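Local coordinates for putative thioesterase yhdA (Lactococcus lactis subsp. lactis, PDB 3GEK), which is a putative hotdog-fold thioesterase of the PaaI family, possibly acting on 1,4-dihydroxy-2-naphthoyl-CoA, at residues G45-N48 / G49-L53; N65-S69 / G70-A74. The protein carries 7 engineered substitutions. One frame throughout, in Å; residues are numbered along the deposited sequence.

How the interactions relate
Both contacts are local and belong to helix 49-68, the long helix of the hotdog fold: interaction 1 (45-48 with 49-53) is where the chain enters it, interaction 2 (65-69 with 70-74) where it leaves for strand 73-83. They lie on opposite sides of the chain's centre, with their own centres about 28 Å apart. Interaction 1 is buried and next to the second subunit; interaction 2 is a surface turn. In each an asparagine side-chain oxygen takes a backbone N-H, from the helix's own first turn in the one and from the following strand in the other. A leucine packs beside the first; a tyrosine ring and a water complete the second.

Interaction 1 of 2, residues G45-N48 / G49-L53; sequences GFLN and GGASL
Asn48 caps helix 49-68 at its N-terminus: its OD1 accepts the backbone N-H of Gly50 at 3.0 Å, with an N-H...O angle of 157°. Gly50 N stands above the carbonyl plane, 57° out of it, and so comes to OD1 off its lone pairs. CG is anti to the backbone N (chi1 -173°), which swings the amide forward beside its own carbonyl and over the start of the helix. The main-chain oxygen of the same residue does the rest of the work on the first turn, though loosely. Asn48 O takes a weak bond from Ala51 N at 3.2 Å and another weak one from Ser52 N at 3.5 Å. One residue further along, the regular pattern is firm, with Leu53 N bonded to Gly49 O at 2.8 Å.

Leu47, just before the cap, adds the apolar half of the contact. Its two methyls part company: CD1 rests against Ala51 CB at 4.0 Å, while CD2 lies 3.3 Å from Ser52 OG. The fork of the leucine thus sits alongside the first turn.

Further out, backbone bonds join Leu47 to Lys87 and Asn48 to His40, and the Leu47 side chain also touches Leu36 and His40. Asn48 packs on Ile58 of the second subunit, so this helix start lies at the interface with that subunit. Gly50 N, in the first turn, has no helix carbonyl a turn before it to accept its proton; the buried Asn48 OD1 takes that place, and the bond serves both polar atoms. The cap oxygens are likely to complement the partial positive charge of the helix start, while the leucine gives the same turn an apolar neighbour.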
loop_
_atom_site.group_PDB
_atom_site.type_symbol
_atom_site.label_atom_id
_atom_site.label_comp_id
_atom_site.label_asym_id
_atom_site.label_seq_id
_atom_site.Cartn_x
_atom_site.Cartn_y
_atom_site.Cartn_z
ATOM N N GLY A 45 4.252 5.477 -25.098
ATOM C CA GLY A 45 2.952 5.442 -25.777
ATOM C C GLY A 45 1.842 4.715 -25.033
ATOM O O GLY A 45 0.747 4.541 -25.567
ATOM N N PHE A 46 2.130 4.281 -23.808
ATOM C CA PHE A 46 1.143 3.612 -22.964
ATOM C C PHE A 46 0.426 4.617 -22.068
ATOM O O PHE A 46 0.848 5.769 -21.958
ATOM C CB PHE A 46 1.796 2.512 -22.109
ATOM C CG PHE A 46 2.364 1.372 -22.914
ATOM C CD1 PHE A 46 1.523 0.418 -23.490
ATOM C CD2 PHE A 46 3.737 1.253 -23.097
ATOM C CE1 PHE A 46 2.046 -0.633 -24.241
ATOM C CE2 PHE A 46 4.269 0.203 -23.845
ATOM C CZ PHE A 46 3.420 -0.742 -24.418
ATOM N N LEU A 47 -0.665 4.179 -21.441
ATOM C CA LEU A 47 -1.350 4.992 -20.446
ATOM C C LEU A 47 -0.435 5.201 -19.241
ATOM O O LEU A 47 0.055 4.246 -18.640
ATOM C CB LEU A 47 -2.685 4.357 -20.025
ATOM C CG LEU A 47 -3.412 4.928 -18.789
ATOM C CD1 LEU A 47 -3.806 6.394 -18.978
ATOM C CD2 LEU A 47 -4.639 4.092 -18.414
ATOM N N ASN A 48 -0.201 6.468 -18.920
ATOM C CA ASN A 48 0.590 6.868 -17.770
ATOM C C ASN A 48 -0.115 6.459 -16.477
ATOM O O ASN A 48 -1.330 6.643 -16.334
ATOM C CB ASN A 48 0.804 8.384 -17.829
ATOM C CG ASN A 48 1.768 8.903 -16.776
ATOM O OD1 ASN A 48 2.142 8.206 -15.832
ATOM N ND2 ASN A 48 2.166 10.161 -16.937
ATOM N N GLY A 49 0.656 5.897 -15.546
ATOM C CA GLY A 49 0.129 5.411 -14.272
ATOM C C GLY A 49 -0.362 6.542 -13.395
ATOM O O GLY A 49 -1.309 6.372 -12.622
ATOM N N GLY A 50 0.284 7.700 -13.522
ATOM C CA GLY A 50 -0.124 8.912 -12.816
ATOM C C GLY A 50 -1.547 9.333 -13.138
ATOM O O GLY A 50 -2.268 9.813 -12.257
ATOM N N ALA A 51 -1.945 9.158 -14.400
ATOM C CA ALA A 51 -3.309 9.446 -14.846
ATOM C C ALA A 51 -4.325 8.498 -14.203
ATOM O O ALA A 51 -5.377 8.942 -13.740
ATOM C CB ALA A 51 -3.402 9.387 -16.367
ATOM N N SER A 52 -4.005 7.202 -14.179
ATOM C CA SER A 52 -4.831 6.192 -13.509
ATOM C C SER A 52 -4.936 6.430 -12.000
ATOM O O SER A 52 -6.019 6.321 -11.424
ATOM C CB SER A 52 -4.298 4.783 -13.780
ATOM O OG SER A 52 -4.320 4.488 -15.172
ATOM N N LEU A 53 -3.808 6.739 -11.366
ATOM C CA LEU A 53 -3.787 7.090 -9.946
ATOM C C LEU A 53 -4.704 8.265 -9.665
ATOM O O LEU A 53 -5.520 8.212 -8.743
ATOM C CB LEU A 53 -2.373 7.456 -9.500
ATOM C CG LEU A 53 -1.414 6.414 -8.934
ATOM C CD1 LEU A 53 -1.661 5.016 -9.490
ATOM C CD2 LEU A 53 0.019 6.885 -9.223
#

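Interaction 2 of 2, residues N65-S69 / G70-A74. Engineered in segment 70-74: Gly70 (natural residue Ser).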
loop_
_atom_site.group_PDB
_atom_site.type_symbol
_atom_site.label_atom_id
_atom_site.label_comp_id
_atom_site.label_asym_id
_atom_site.label_seq_id
_atom_site.Cartn_x
_atom_site.Cartn_y
_atom_site.Cartn_z
ATOM N N ASN A 65 -18.208 12.004 -1.602
ATOM C CA ASN A 65 -18.978 13.243 -1.456
ATOM C C ASN A 65 -20.459 13.080 -1.798
ATOM O O ASN A 65 -21.323 13.609 -1.098
ATOM C CB ASN A 65 -18.359 14.372 -2.288
ATOM C CG ASN A 65 -17.094 14.934 -1.664
ATOM O OD1 ASN A 65 -16.795 14.684 -0.496
ATOM N ND2 ASN A 65 -16.347 15.706 -2.443
ATOM N N ALA A 66 -20.737 12.335 -2.867
ATOM C CA ALA A 66 -22.106 12.013 -3.270
ATOM C C ALA A 66 -22.869 11.197 -2.216
ATOM O O ALA A 66 -24.047 11.448 -1.973
ATOM C CB ALA A 66 -22.098 11.291 -4.599
ATOM N N ILE A 67 -22.192 10.228 -1.599
ATOM C CA ILE A 67 -22.765 9.412 -0.521
ATOM C C ILE A 67 -23.097 10.259 0.715
ATOM O O ILE A 67 -24.173 10.122 1.300
ATOM C CB ILE A 67 -21.814 8.247 -0.121
ATOM C CG1 ILE A 67 -21.708 7.221 -1.256
ATOM C CG2 ILE A 67 -22.273 7.569 1.178
ATOM C CD1 ILE A 67 -20.590 6.213 -1.075
ATOM N N GLY A 68 -22.166 11.130 1.100
ATOM C CA GLY A 68 -22.343 11.999 2.259
ATOM C C GLY A 68 -23.356 13.105 2.049
ATOM O O GLY A 68 -24.212 13.328 2.902
ATOM N N SER A 69 -23.247 13.775 0.900
ATOM C CA SER A 69 -24.122 14.890 0.519
ATOM C C SER A 69 -24.305 15.919 1.641
ATOM O O SER A 69 -25.263 15.853 2.421
ATOM C CB SER A 69 -25.472 14.382 -0.003
ATOM O OG SER A 69 -26.244 15.444 -0.540
ATOM N N GLY A 70 -23.372 16.866 1.719
ATOM C CA GLY A 70 -23.437 17.941 2.708
ATOM C C GLY A 70 -22.997 17.555 4.110
ATOM O O GLY A 70 -22.497 18.402 4.857
ATOM N N GLN A 71 -23.191 16.286 4.474
ATOM C CA GLN A 71 -22.802 15.778 5.792
ATOM C C GLN A 71 -21.304 15.953 6.018
ATOM O O GLN A 71 -20.875 16.419 7.077
ATOM C CB GLN A 71 -23.190 14.302 5.952
ATOM C CG GLN A 71 -24.693 14.053 6.100
ATOM C CD GLN A 71 -25.044 12.576 6.255
ATOM O OE1 GLN A 71 -24.483 11.708 5.578
ATOM N NE2 GLN A 71 -25.989 12.288 7.144
ATOM N N TYR A 72 -20.523 15.588 5.000
ATOM C CA TYR A 72 -19.068 15.674 5.050
ATOM C C TYR A 72 -18.453 15.907 3.671
ATOM O O TYR A 72 -19.119 15.744 2.645
ATOM C CB TYR A 72 -18.472 14.413 5.694
ATOM C CG TYR A 72 -19.017 13.106 5.152
ATOM C CD1 TYR A 72 -18.564 12.584 3.940
ATOM C CD2 TYR A 72 -19.980 12.384 5.861
ATOM C CE1 TYR A 72 -19.059 11.383 3.443
ATOM C CE2 TYR A 72 -20.482 11.182 5.374
ATOM C CZ TYR A 72 -20.014 10.686 4.166
ATOM O OH TYR A 72 -20.511 9.499 3.678
ATOM N N PHE A 73 -17.183 16.309 3.664
ATOM C CA PHE A 73 -16.377 16.346 2.444
ATOM C C PHE A 73 -15.192 15.391 2.562
ATOM O O PHE A 73 -14.598 15.246 3.634
ATOM C CB PHE A 73 -15.906 17.768 2.124
ATOM C CG PHE A 73 -16.917 18.584 1.360
ATOM C CD1 PHE A 73 -16.842 18.683 -0.029
ATOM C CD2 PHE A 73 -17.946 19.251 2.025
ATOM C CE1 PHE A 73 -17.779 19.437 -0.745
ATOM C CE2 PHE A 73 -18.885 20.007 1.320
ATOM C CZ PHE A 73 -18.800 20.099 -0.068
ATOM N N ALA A 74 -14.857 14.746 1.450
ATOM C CA ALA A 74 -13.848 13.699 1.432
ATOM C C ALA A 74 -12.506 14.192 0.905
ATOM O O ALA A 74 -12.441 14.911 -0.092
ATOM C CB ALA A 74 -14.337 12.524 0.612
HETATM O O HOH W 1 -20.826 15.804 0.740
#
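The Tyr72 ring lies with one face against Gly68, in the turn that links the long helix of the hotdog fold to strand 73-83. Gly68 CA sits 3.7 Å from the ring centroid, a CH-pi contact displaced toward the rim. A side chain on Gly68 would run into this ring, so the glycine lets the aromatic plane come right up to the last helical turn. At the phenol end, Ile67 CG2 approaches Tyr72 OH to 3.6 Å. The ring's placement follows from chi1 of 48°, which puts CG between the backbone N and the carbonyl carbon; beyond the turn the ring meets His107.

Asn65 reaches the strand. OD1 accepts the N-H of Ala74 (N to OD1 2.7 Å), the donor lying in the carbonyl plane; the Asn65 and Phe73 side chains cross at about a right angle, amide and ring planes 68° apart. With an alanine here OD1 is gone, which would probably leave Ala74 N-H without its mate and undo the helix-to-strand side-chain tie. Ser69 takes positive phi as the helix ends, followed by the engineered Gly70. Inside the turn, water 1 donates to Asn65 O and Tyr72 O and accepts from Gly70 N at 2.9 Å.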